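PDB 4ZZ7: methylmalonate-semialdehyde dehydrogenase from Oceanimonas doudoroffii, which probably catalyses the NAD- and coenzyme A-dependent oxidation of methylmalonate semialdehyde to propanoyl-CoA. Local coordinates for residues A[5-10]-A[180-185]; A[245-250]-A[472-477]; A[288-293]-A[394-399]. All blocks are in the same frame, centred on the assembly; numbering follows the deposited sequence.

The N-terminal strand is the first to be tied down: contact 1 lays residues 5-10 on the opening of helix 182-193 and closes a loop that brings the small N-terminal sheet onto the NAD-binding domain. Contact 2 opens after that loop is complete. It joins strand 245-249 of the NAD-binding sheet to residues 472-477, where the chain leaves helix 467-473 for the long strand 475-483. Nested inside this second, larger loop is contact 3, which pairs strands 286-292 and 390-396 within the other large sheet. Nothing crosses, and no two contacts touch; contacts 1 and 3, with centres about 45 Å apart, lie on opposite sides of the chain's centre.

Contact 1: residues A[5-10]-A[180-185]; sequences TTIGHL and DPSSTL
I7 and L185 carry most of this apolar contact, burying 73 and 80 Å² against the opposite segment. I7 points toward the helix start; its CG1 stands anti to the carbonyl carbon (chi1 -60°), and the terminal CD1 lies 3.8 Å from P181 CG, the two side chains crossing at about a right angle. The same methyl lies beside the hydroxyl of S182, whose OG is hydrogen-bonded to E92 and K35. The two methyls of L185 meet different residues of the strand: CD2 lies 4.3 Å from I7 CG2, CD1 4.0 Å from L10 CB. G8, between these points, adds little more than its carbonyl O near L185 CD2. The N-terminal end is the loose side: T5 and T6 are exposed and touch nothing of 180-185. H9 points away from the helix but is buried. Polar anchoring comes from N205, whose ND2 binds G8 O and whose backbone N binds H9 ND1. Helix 182-193 links the parallel strands 171-175 and 201-203 of the NAD-binding sheet, and E178 and R179, both NAD-binding, precede it. The N-terminal strand thus packs on the helix of a beta-alpha-beta crossover in the Rossmann-type domain of an aldehyde dehydrogenase.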
loop_
_atom_site.group_PDB
_atom_site.type_symbol
_atom_site.label_atom_id
_atom_site.label_comp_id
_atom_site.label_asym_id
_atom_site.label_seq_id
_atom_site.Cartn_x
_atom_site.Cartn_y
_atom_site.Cartn_z
ATOM N N THR A 5 -29.808 13.740 39.203
ATOM C CA THR A 5 -29.539 14.440 37.930
ATOM C C THR A 5 -30.077 13.664 36.712
ATOM O O THR A 5 -30.197 12.430 36.755
ATOM C CB THR A 5 -28.017 14.707 37.734
ATOM O OG1 THR A 5 -27.314 13.461 37.624
ATOM C CG2 THR A 5 -27.417 15.554 38.899
ATOM N N THR A 6 -30.402 14.384 35.634
ATOM C CA THR A 6 -30.879 13.748 34.386
ATOM C C THR A 6 -29.868 13.895 33.237
ATOM O O THR A 6 -29.483 14.997 32.868
ATOM C CB THR A 6 -32.263 14.277 33.967
ATOM O OG1 THR A 6 -33.164 14.127 35.063
ATOM C CG2 THR A 6 -32.844 13.490 32.793
ATOM N N ILE A 7 -29.456 12.760 32.678
ATOM C CA ILE A 7 -28.449 12.705 31.606
ATOM C C ILE A 7 -29.068 12.980 30.234
ATOM O O ILE A 7 -30.045 12.329 29.809
ATOM C CB ILE A 7 -27.758 11.329 31.553
ATOM C CG1 ILE A 7 -27.063 11.036 32.884
ATOM C CG2 ILE A 7 -26.757 11.282 30.400
ATOM C CD1 ILE A 7 -26.730 9.577 33.078
ATOM N N GLY A 8 -28.474 13.916 29.522
ATOM C CA GLY A 8 -29.085 14.391 28.299
ATOM C C GLY A 8 -28.432 13.868 27.039
ATOM O O GLY A 8 -27.979 12.734 26.977
ATOM N N HIS A 9 -28.395 14.746 26.046
ATOM C CA HIS A 9 -27.931 14.446 24.717
ATOM C C HIS A 9 -27.075 15.594 24.239
ATOM O O HIS A 9 -27.312 16.735 24.589
ATOM C CB HIS A 9 -29.101 14.325 23.754
ATOM C CG HIS A 9 -30.241 13.515 24.270
ATOM N ND1 HIS A 9 -30.107 12.198 24.630
ATOM C CD2 HIS A 9 -31.544 13.830 24.468
ATOM C CE1 HIS A 9 -31.273 11.729 25.038
ATOM N NE2 HIS A 9 -32.164 12.701 24.949
ATOM N N LEU A 10 -26.092 15.285 23.412
ATOM C CA LEU A 10 -25.232 16.276 22.806
ATOM C C LEU A 10 -25.693 16.454 21.373
ATOM O O LEU A 10 -25.491 15.571 20.536
ATOM C CB LEU A 10 -23.787 15.784 22.856
ATOM C CG LEU A 10 -22.709 16.652 22.215
ATOM C CD1 LEU A 10 -22.712 18.055 22.792
ATOM C CD2 LEU A 10 -21.354 15.987 22.430
ATOM N N ASP A 180 -24.758 2.540 30.859
ATOM C CA ASP A 180 -23.617 3.352 31.304
ATOM C C ASP A 180 -23.254 4.469 30.314
ATOM O O ASP A 180 -22.240 4.397 29.613
ATOM C CB ASP A 180 -22.390 2.480 31.604
ATOM C CG ASP A 180 -21.999 1.537 30.457
ATOM O OD1 ASP A 180 -22.570 1.629 29.339
ATOM O OD2 ASP A 180 -21.092 0.699 30.709
ATOM N N PRO A 181 -24.079 5.522 30.270
ATOM C CA PRO A 181 -23.949 6.589 29.287
ATOM C C PRO A 181 -23.110 7.798 29.669
ATOM O O PRO A 181 -22.805 8.613 28.803
ATOM C CB PRO A 181 -25.397 7.032 29.101
ATOM C CG PRO A 181 -25.971 6.869 30.460
ATOM C CD PRO A 181 -25.349 5.624 31.009
ATOM N N SER A 182 -22.763 7.949 30.934
ATOM C CA SER A 182 -22.074 9.169 31.378
ATOM C C SER A 182 -20.635 9.281 30.843
ATOM O O SER A 182 -20.244 10.333 30.362
ATOM C CB SER A 182 -22.113 9.306 32.914
ATOM O OG SER A 182 -23.442 9.495 33.396
ATOM N N SER A 183 -19.854 8.210 30.925
ATOM C CA SER A 183 -18.493 8.247 30.380
ATOM C C SER A 183 -18.489 8.687 28.903
ATOM O O SER A 183 -17.702 9.538 28.479
ATOM C CB SER A 183 -17.814 6.873 30.522
ATOM O OG SER A 183 -18.718 5.802 30.273
ATOM N N THR A 184 -19.401 8.096 28.143
ATOM C CA THR A 184 -19.489 8.271 26.709
ATOM C C THR A 184 -19.837 9.694 26.274
ATOM O O THR A 184 -19.386 10.149 25.224
ATOM C CB THR A 184 -20.563 7.327 26.169
ATOM O OG1 THR A 184 -20.426 6.041 26.792
ATOM C CG2 THR A 184 -20.443 7.179 24.676
ATOM N N LEU A 185 -20.687 10.360 27.058
ATOM C CA LEU A 185 -21.058 11.744 26.835
ATOM C C LEU A 185 -19.900 12.608 27.241
ATOM O O LEU A 185 -19.544 13.550 26.553
ATOM C CB LEU A 185 -22.273 12.102 27.678
ATOM C CG LEU A 185 -22.980 13.401 27.290
ATOM C CD1 LEU A 185 -23.673 13.253 25.931
ATOM C CD2 LEU A 185 -23.973 13.780 28.382
#

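Contact 2: residues A[245-250]-A[472-477]; sequences RCQALG and RFYTKR. With NAD (nicotinamide-adenine-dinucleotide), chain M.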
loop_
_atom_site.group_PDB
_atom_site.type_symbol
_atom_site.label_atom_id
_atom_site.label_comp_id
_atom_site.label_asym_id
_atom_site.label_seq_id
_atom_site.Cartn_x
_atom_site.Cartn_y
_atom_site.Cartn_z
ATOM N N ARG A 245 -25.113 0.985 3.865
ATOM C CA ARG A 245 -24.083 0.038 4.225
ATOM C C ARG A 245 -24.022 -0.125 5.734
ATOM O O ARG A 245 -24.486 0.749 6.480
ATOM C CB ARG A 245 -22.746 0.510 3.699
ATOM C CG ARG A 245 -22.302 1.863 4.228
ATOM C CD ARG A 245 -20.845 2.153 3.906
ATOM N NE ARG A 245 -20.601 2.450 2.495
ATOM C CZ ARG A 245 -19.395 2.632 1.956
ATOM N NH1 ARG A 245 -18.287 2.567 2.704
ATOM N NH2 ARG A 245 -19.290 2.894 0.656
ATOM N N CYS A 246 -23.431 -1.232 6.176
ATOM C CA CYS A 246 -23.446 -1.590 7.586
ATOM C C CYS A 246 -22.346 -2.594 7.915
ATOM O O CYS A 246 -21.927 -3.383 7.067
ATOM C CB CYS A 246 -24.833 -2.166 7.968
ATOM S SG CYS A 246 -25.072 -2.734 9.688
ATOM N N GLN A 247 -21.878 -2.522 9.163
ATOM C CA GLN A 247 -21.000 -3.527 9.778
ATOM C C GLN A 247 -21.581 -3.771 11.179
ATOM O O GLN A 247 -21.725 -2.839 11.975
ATOM C CB GLN A 247 -19.516 -3.069 9.825
ATOM C CG GLN A 247 -19.257 -1.763 10.608
ATOM C CD GLN A 247 -17.834 -1.176 10.555
ATOM O OE1 GLN A 247 -17.595 -0.093 11.117
ATOM N NE2 GLN A 247 -16.888 -1.876 9.922
ATOM N N ALA A 248 -21.946 -5.008 11.467
ATOM C CA ALA A 248 -22.474 -5.340 12.758
ATOM C C ALA A 248 -21.680 -6.468 13.371
ATOM O O ALA A 248 -21.654 -7.585 12.863
ATOM C CB ALA A 248 -23.918 -5.737 12.631
ATOM N N LEU A 249 -21.045 -6.166 14.490
ATOM C CA LEU A 249 -20.272 -7.137 15.243
ATOM C C LEU A 249 -21.104 -7.677 16.401
ATOM O O LEU A 249 -21.865 -6.945 17.013
ATOM C CB LEU A 249 -18.987 -6.489 15.748
ATOM C CG LEU A 249 -17.908 -6.291 14.682
ATOM C CD1 LEU A 249 -18.288 -5.199 13.718
ATOM C CD2 LEU A 249 -16.572 -5.946 15.317
ATOM N N GLY A 250 -20.893 -8.952 16.705
ATOM C CA GLY A 250 -21.808 -9.754 17.512
ATOM C C GLY A 250 -21.140 -10.465 18.674
ATOM O O GLY A 250 -20.128 -10.016 19.187
ATOM N N ARG A 472 -11.991 2.458 4.967
ATOM C CA ARG A 472 -12.780 2.008 3.819
ATOM C C ARG A 472 -14.286 1.942 4.058
ATOM O O ARG A 472 -15.086 2.101 3.107
ATOM C CB ARG A 472 -12.269 0.659 3.323
ATOM C CG ARG A 472 -10.866 0.766 2.774
ATOM C CD ARG A 472 -10.770 1.644 1.527
ATOM N NE ARG A 472 -11.177 0.876 0.349
ATOM C CZ ARG A 472 -12.369 0.942 -0.258
ATOM N NH1 ARG A 472 -13.354 1.776 0.156
ATOM N NH2 ARG A 472 -12.586 0.167 -1.311
ATOM N N PHE A 473 -14.668 1.698 5.307
ATOM C CA PHE A 473 -16.077 1.663 5.650
ATOM C C PHE A 473 -16.642 3.050 5.766
ATOM O O PHE A 473 -17.784 3.268 5.369
ATOM C CB PHE A 473 -16.335 0.924 6.944
ATOM C CG PHE A 473 -17.795 0.819 7.268
ATOM C CD1 PHE A 473 -18.598 -0.100 6.606
ATOM C CD2 PHE A 473 -18.375 1.660 8.201
ATOM C CE1 PHE A 473 -19.942 -0.198 6.893
ATOM C CE2 PHE A 473 -19.726 1.578 8.487
ATOM C CZ PHE A 473 -20.508 0.649 7.835
ATOM N N TYR A 474 -15.844 3.973 6.313
ATOM C CA TYR A 474 -16.277 5.358 6.487
ATOM C C TYR A 474 -16.019 6.232 5.267
ATOM O O TYR A 474 -16.205 7.439 5.335
ATOM C CB TYR A 474 -15.661 5.976 7.755
ATOM C CG TYR A 474 -16.096 5.288 9.018
ATOM C CD1 TYR A 474 -17.407 4.944 9.212
ATOM C CD2 TYR A 474 -15.196 5.004 10.036
ATOM C CE1 TYR A 474 -17.812 4.310 10.363
ATOM C CE2 TYR A 474 -15.597 4.378 11.193
ATOM C CZ TYR A 474 -16.918 4.032 11.339
ATOM O OH TYR A 474 -17.406 3.397 12.452
ATOM N N THR A 475 -15.610 5.643 4.153
ATOM C CA THR A 475 -15.550 6.407 2.900
ATOM C C THR A 475 -16.167 5.673 1.725
ATOM O O THR A 475 -16.458 4.468 1.815
ATOM C CB THR A 475 -14.104 6.730 2.499
ATOM O OG1 THR A 475 -13.416 5.509 2.195
ATOM C CG2 THR A 475 -13.403 7.531 3.606
ATOM N N LYS A 476 -16.344 6.407 0.621
ATOM C CA LYS A 476 -16.768 5.796 -0.652
ATOM C C LYS A 476 -15.781 6.070 -1.786
ATOM O O LYS A 476 -15.261 7.180 -1.944
ATOM C CB LYS A 476 -18.195 6.178 -1.046
ATOM C CG LYS A 476 -18.555 7.604 -0.772
ATOM C CD LYS A 476 -19.990 7.856 -1.141
ATOM C CE LYS A 476 -20.328 9.333 -0.933
ATOM N NZ LYS A 476 -21.694 9.688 -1.422
ATOM N N ARG A 477 -15.524 5.017 -2.553
ATOM C CA ARG A 477 -14.561 5.052 -3.634
ATOM C C ARG A 477 -15.113 5.787 -4.834
ATOM O O ARG A 477 -16.195 5.495 -5.331
ATOM C CB ARG A 477 -14.188 3.650 -4.048
ATOM C CG ARG A 477 -13.233 3.630 -5.209
ATOM C CD ARG A 477 -13.069 2.234 -5.763
ATOM N NE ARG A 477 -12.203 1.432 -4.909
ATOM C CZ ARG A 477 -10.878 1.391 -4.983
ATOM N NH1 ARG A 477 -10.201 2.097 -5.892
ATOM N NH2 ARG A 477 -10.215 0.622 -4.143
HETATM P PA NAD M . -26.849 -5.415 22.789
HETATM O O1A NAD M . -28.086 -5.361 23.680
HETATM O O2A NAD M . -26.667 -6.499 21.740
HETATM O O5B NAD M . -26.752 -4.018 21.968
HETATM C C5B NAD M . -26.100 -2.841 22.466
HETATM C C4B NAD M . -26.644 -1.574 21.806
HETATM O O4B NAD M . -27.762 -1.881 20.970
HETATM C C3B NAD M . -27.140 -0.528 22.799
HETATM O O3B NAD M . -26.688 0.754 22.354
HETATM C C2B NAD M . -28.660 -0.678 22.806
HETATM O O2B NAD M . -29.457 0.501 22.954
HETATM C C1B NAD M . -28.965 -1.261 21.439
HETATM N N9A NAD M . -30.096 -2.237 21.467
HETATM C C8A NAD M . -30.339 -3.167 22.436
HETATM N N7A NAD M . -31.434 -3.895 22.131
HETATM C C5A NAD M . -31.921 -3.438 20.951
HETATM C C6A NAD M . -33.077 -3.772 20.068
HETATM N N6A NAD M . -33.924 -4.765 20.416
HETATM N N1A NAD M . -33.236 -3.060 18.920
HETATM C C2A NAD M . -32.378 -2.052 18.573
HETATM N N3A NAD M . -31.308 -1.692 19.311
HETATM C C4A NAD M . -31.036 -2.334 20.497
HETATM O O3 NAD M . -25.510 -5.403 23.736
HETATM P PN NAD M . -25.362 -5.068 25.334
HETATM O O1N NAD M . -25.560 -3.573 25.606
HETATM O O2N NAD M . -26.063 -6.094 26.235
HETATM O O5D NAD M . -23.792 -5.398 25.377
HETATM C C5D NAD M . -23.340 -6.762 25.427
HETATM C C4D NAD M . -22.967 -7.386 24.066
HETATM O O4D NAD M . -21.843 -6.773 23.396
HETATM C C3D NAD M . -22.568 -8.862 24.245
HETATM O O3D NAD M . -23.619 -9.730 23.808
HETATM C C2D NAD M . -21.276 -9.075 23.441
HETATM O O2D NAD M . -21.335 -10.252 22.628
HETATM C C1D NAD M . -21.178 -7.794 22.631
HETATM N N1N NAD M . -19.827 -7.384 22.262
HETATM C C2N NAD M . -19.428 -7.670 21.016
HETATM C C3N NAD M . -18.161 -7.302 20.576
HETATM C C7N NAD M . -17.645 -7.628 19.195
HETATM O O7N NAD M . -17.637 -8.767 18.715
HETATM N N7N NAD M . -17.140 -6.615 18.514
HETATM C C4N NAD M . -17.329 -6.599 21.441
HETATM C C5N NAD M . -17.755 -6.299 22.728
HETATM C C6N NAD M . -19.032 -6.708 23.119
HETATM O O HOH W 1 -16.683 2.547 -1.505
HETATM O O HOH W 2 -15.212 0.898 12.597
#
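The ring of F473 is sandwiched between two side chains of strand 245-249. The Q247 amide stacks on one face with its plane only 13° from that of the ring, CD lying 3.7 Å above it and offset toward the rim; R245 CD lies over the opposite face, also toward the rim. In the plane, at the edge, sit C246 N and Y474 CE1. The sandwich joins the Rossmann-type NAD-binding sheet to the turn between helix 467-473 and strand 475-483, which lies against a neighbouring subunit: R472 and R477 both form salt bridges with D469 of the second subunit. Q247 CG makes a CH-pi contact 4.0 Å from the F473 ring centroid, and R245 CD makes another from the other side at 4.3 Å. Past the ring, the R245 guanidinium reaches the backbone at the helix end. NH1 gives a hydrogen bond of 2.8 Å to F473 O, from above the carbonyl plane, and weak ones to T475 O and R472 O. Three carbonyls thus crowd round one nitrogen, and their partial negative charge probably suits the cation. Q247 OE1 accepts a hydrogen bond from a water at 3.0 Å and is also bonded to S224 OG, which Y474 OH shares; Q247 NE2 binds L463 O. Further along the strand, L249 belongs to the NAD pocket: its CB and CD2 each lie 3.3 Å from the carboxamide N7N of NAD.

Contact 3: residues A[288-293]-A[394-399]; sequences VAVAVG and VRVATM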
loop_
_atom_site.group_PDB
_atom_site.type_symbol
_atom_site.label_atom_id
_atom_site.label_comp_id
_atom_site.label_asym_id
_atom_site.label_seq_id
_atom_site.Cartn_x
_atom_site.Cartn_y
_atom_site.Cartn_z
ATOM N N VAL A 288 -13.530 -20.560 27.259
ATOM C CA VAL A 288 -13.359 -21.997 27.098
ATOM C C VAL A 288 -11.882 -22.362 26.929
ATOM O O VAL A 288 -11.198 -21.897 26.026
ATOM C CB VAL A 288 -14.160 -22.529 25.895
ATOM C CG1 VAL A 288 -14.147 -24.049 25.864
ATOM C CG2 VAL A 288 -15.594 -22.031 25.932
ATOM N N ALA A 289 -11.396 -23.215 27.812
ATOM C CA ALA A 289 -10.052 -23.746 27.683
ATOM C C ALA A 289 -10.184 -25.195 27.204
ATOM O O ALA A 289 -10.793 -26.037 27.864
ATOM C CB ALA A 289 -9.333 -23.669 29.020
ATOM N N VAL A 290 -9.672 -25.478 26.023
ATOM C CA VAL A 290 -9.759 -26.830 25.480
ATOM C C VAL A 290 -8.455 -27.581 25.764
ATOM O O VAL A 290 -7.473 -27.423 25.044
ATOM C CB VAL A 290 -10.067 -26.806 23.974
ATOM C CG1 VAL A 290 -10.339 -28.208 23.448
ATOM C CG2 VAL A 290 -11.271 -25.924 23.706
ATOM N N ALA A 291 -8.456 -28.398 26.813
ATOM C CA ALA A 291 -7.264 -29.125 27.218
ATOM C C ALA A 291 -7.127 -30.393 26.385
ATOM O O ALA A 291 -7.984 -31.253 26.421
ATOM C CB ALA A 291 -7.329 -29.463 28.690
ATOM N N VAL A 292 -6.052 -30.490 25.619
ATOM C CA VAL A 292 -5.814 -31.663 24.769
ATOM C C VAL A 292 -4.988 -32.681 25.574
ATOM O O VAL A 292 -3.792 -32.497 25.816
ATOM C CB VAL A 292 -5.234 -31.313 23.353
ATOM C CG1 VAL A 292 -4.269 -30.154 23.397
ATOM C CG2 VAL A 292 -4.574 -32.517 22.689
ATOM N N GLY A 293 -5.662 -33.755 25.982
ATOM C CA GLY A 293 -5.116 -34.744 26.908
ATOM C C GLY A 293 -5.400 -34.336 28.335
ATOM O O GLY A 293 -5.883 -33.222 28.585
ATOM N N VAL A 394 -12.933 -27.876 28.551
ATOM C CA VAL A 394 -13.271 -29.077 27.831
ATOM C C VAL A 394 -11.994 -29.893 27.691
ATOM O O VAL A 394 -10.898 -29.344 27.562
ATOM C CB VAL A 394 -13.816 -28.758 26.417
ATOM C CG1 VAL A 394 -14.092 -30.035 25.614
ATOM C CG2 VAL A 394 -15.082 -27.916 26.506
ATOM N N ARG A 395 -12.162 -31.214 27.714
ATOM C CA ARG A 395 -11.075 -32.154 27.512
ATOM C C ARG A 395 -11.312 -32.847 26.170
ATOM O O ARG A 395 -12.450 -33.154 25.822
ATOM C CB ARG A 395 -11.010 -33.126 28.698
ATOM C CG ARG A 395 -10.621 -32.435 30.014
ATOM C CD ARG A 395 -11.229 -33.081 31.257
ATOM N NE ARG A 395 -10.844 -32.387 32.491
ATOM C CZ ARG A 395 -9.672 -32.527 33.116
ATOM N NH1 ARG A 395 -9.421 -31.851 34.235
ATOM N NH2 ARG A 395 -8.751 -33.340 32.646
ATOM N N VAL A 396 -10.249 -33.008 25.391
ATOM C CA VAL A 396 -10.281 -33.726 24.112
ATOM C C VAL A 396 -8.982 -34.546 23.923
ATOM O O VAL A 396 -7.964 -34.345 24.601
ATOM C CB VAL A 396 -10.493 -32.805 22.862
ATOM C CG1 VAL A 396 -11.823 -32.070 22.893
ATOM C CG2 VAL A 396 -9.365 -31.803 22.711
ATOM N N ALA A 397 -9.035 -35.464 22.969
ATOM C CA ALA A 397 -7.956 -36.409 22.746
ATOM C C ALA A 397 -6.790 -35.722 22.049
ATOM O O ALA A 397 -5.663 -35.786 22.512
ATOM C CB ALA A 397 -8.460 -37.584 21.917
ATOM N N THR A 398 -7.091 -35.054 20.938
ATOM C CA THR A 398 -6.069 -34.531 20.027
ATOM C C THR A 398 -6.322 -33.087 19.605
ATOM O O THR A 398 -7.418 -32.556 19.771
ATOM C CB THR A 398 -5.931 -35.419 18.766
ATOM O OG1 THR A 398 -5.017 -34.819 17.859
ATOM C CG2 THR A 398 -7.235 -35.586 18.027
ATOM N N MET A 399 -5.285 -32.467 19.049
ATOM C CA MET A 399 -5.320 -31.056 18.659
ATOM C C MET A 399 -6.410 -30.788 17.621
ATOM O O MET A 399 -7.176 -29.801 17.707
ATOM C CB MET A 399 -3.970 -30.623 18.101
ATOM C CG MET A 399 -3.913 -29.148 17.751
ATOM S SD MET A 399 -2.359 -28.700 16.972
ATOM C CE MET A 399 -2.761 -27.101 16.308
#
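V396 O receives G293 N at 2.7 Å, with an N-H...O angle of 162° and the donor nearly along the C=O axis, while V292 CA adds a weaker CA-H...O contact to the same oxygen. Two residues back on each strand, A291 N reaches V394 O, also at 2.7 Å, and V290 CA again lies near the acceptor. The bonds running the other way are V394 N to A289 O and V396 N to A291 O, the latter 3.0 Å long; both donors are tilted about 21° from the carbonyl plane. A291 O is held twice, since R395 CA approaches it at 3.4 Å. The ladder is that of parallel strands, V290 paired with V394 and V292 with V396, inside the mostly parallel sheet of the catalytic domain of the aldehyde dehydrogenase fold. Strand 286-292 lies there between 254-258 and 390-396. V290, V292, V394 and V396 share one face, where V290 CG1 meets V396 CG2 at 3.8 Å and V288 CG1 meets V394 CG2 at 4.0 Å; helix 399-408 packs on this side through A402 and L405. V292 CG2, anti to its own backbone N, instead reaches the turn before that helix, 3.5 Å from A397 O and close to T398 C. T398 occupies the helix N-cap position. A291 and R395 point to the other face. Helix 296-308 lies on R395 through V301, and the guanidinium is bridged through NH2 to D298 of that helix and through NE to D373 at the end of strand 370-373. M399, the first residue of helix 399-408, packs on R490 of the third subunit.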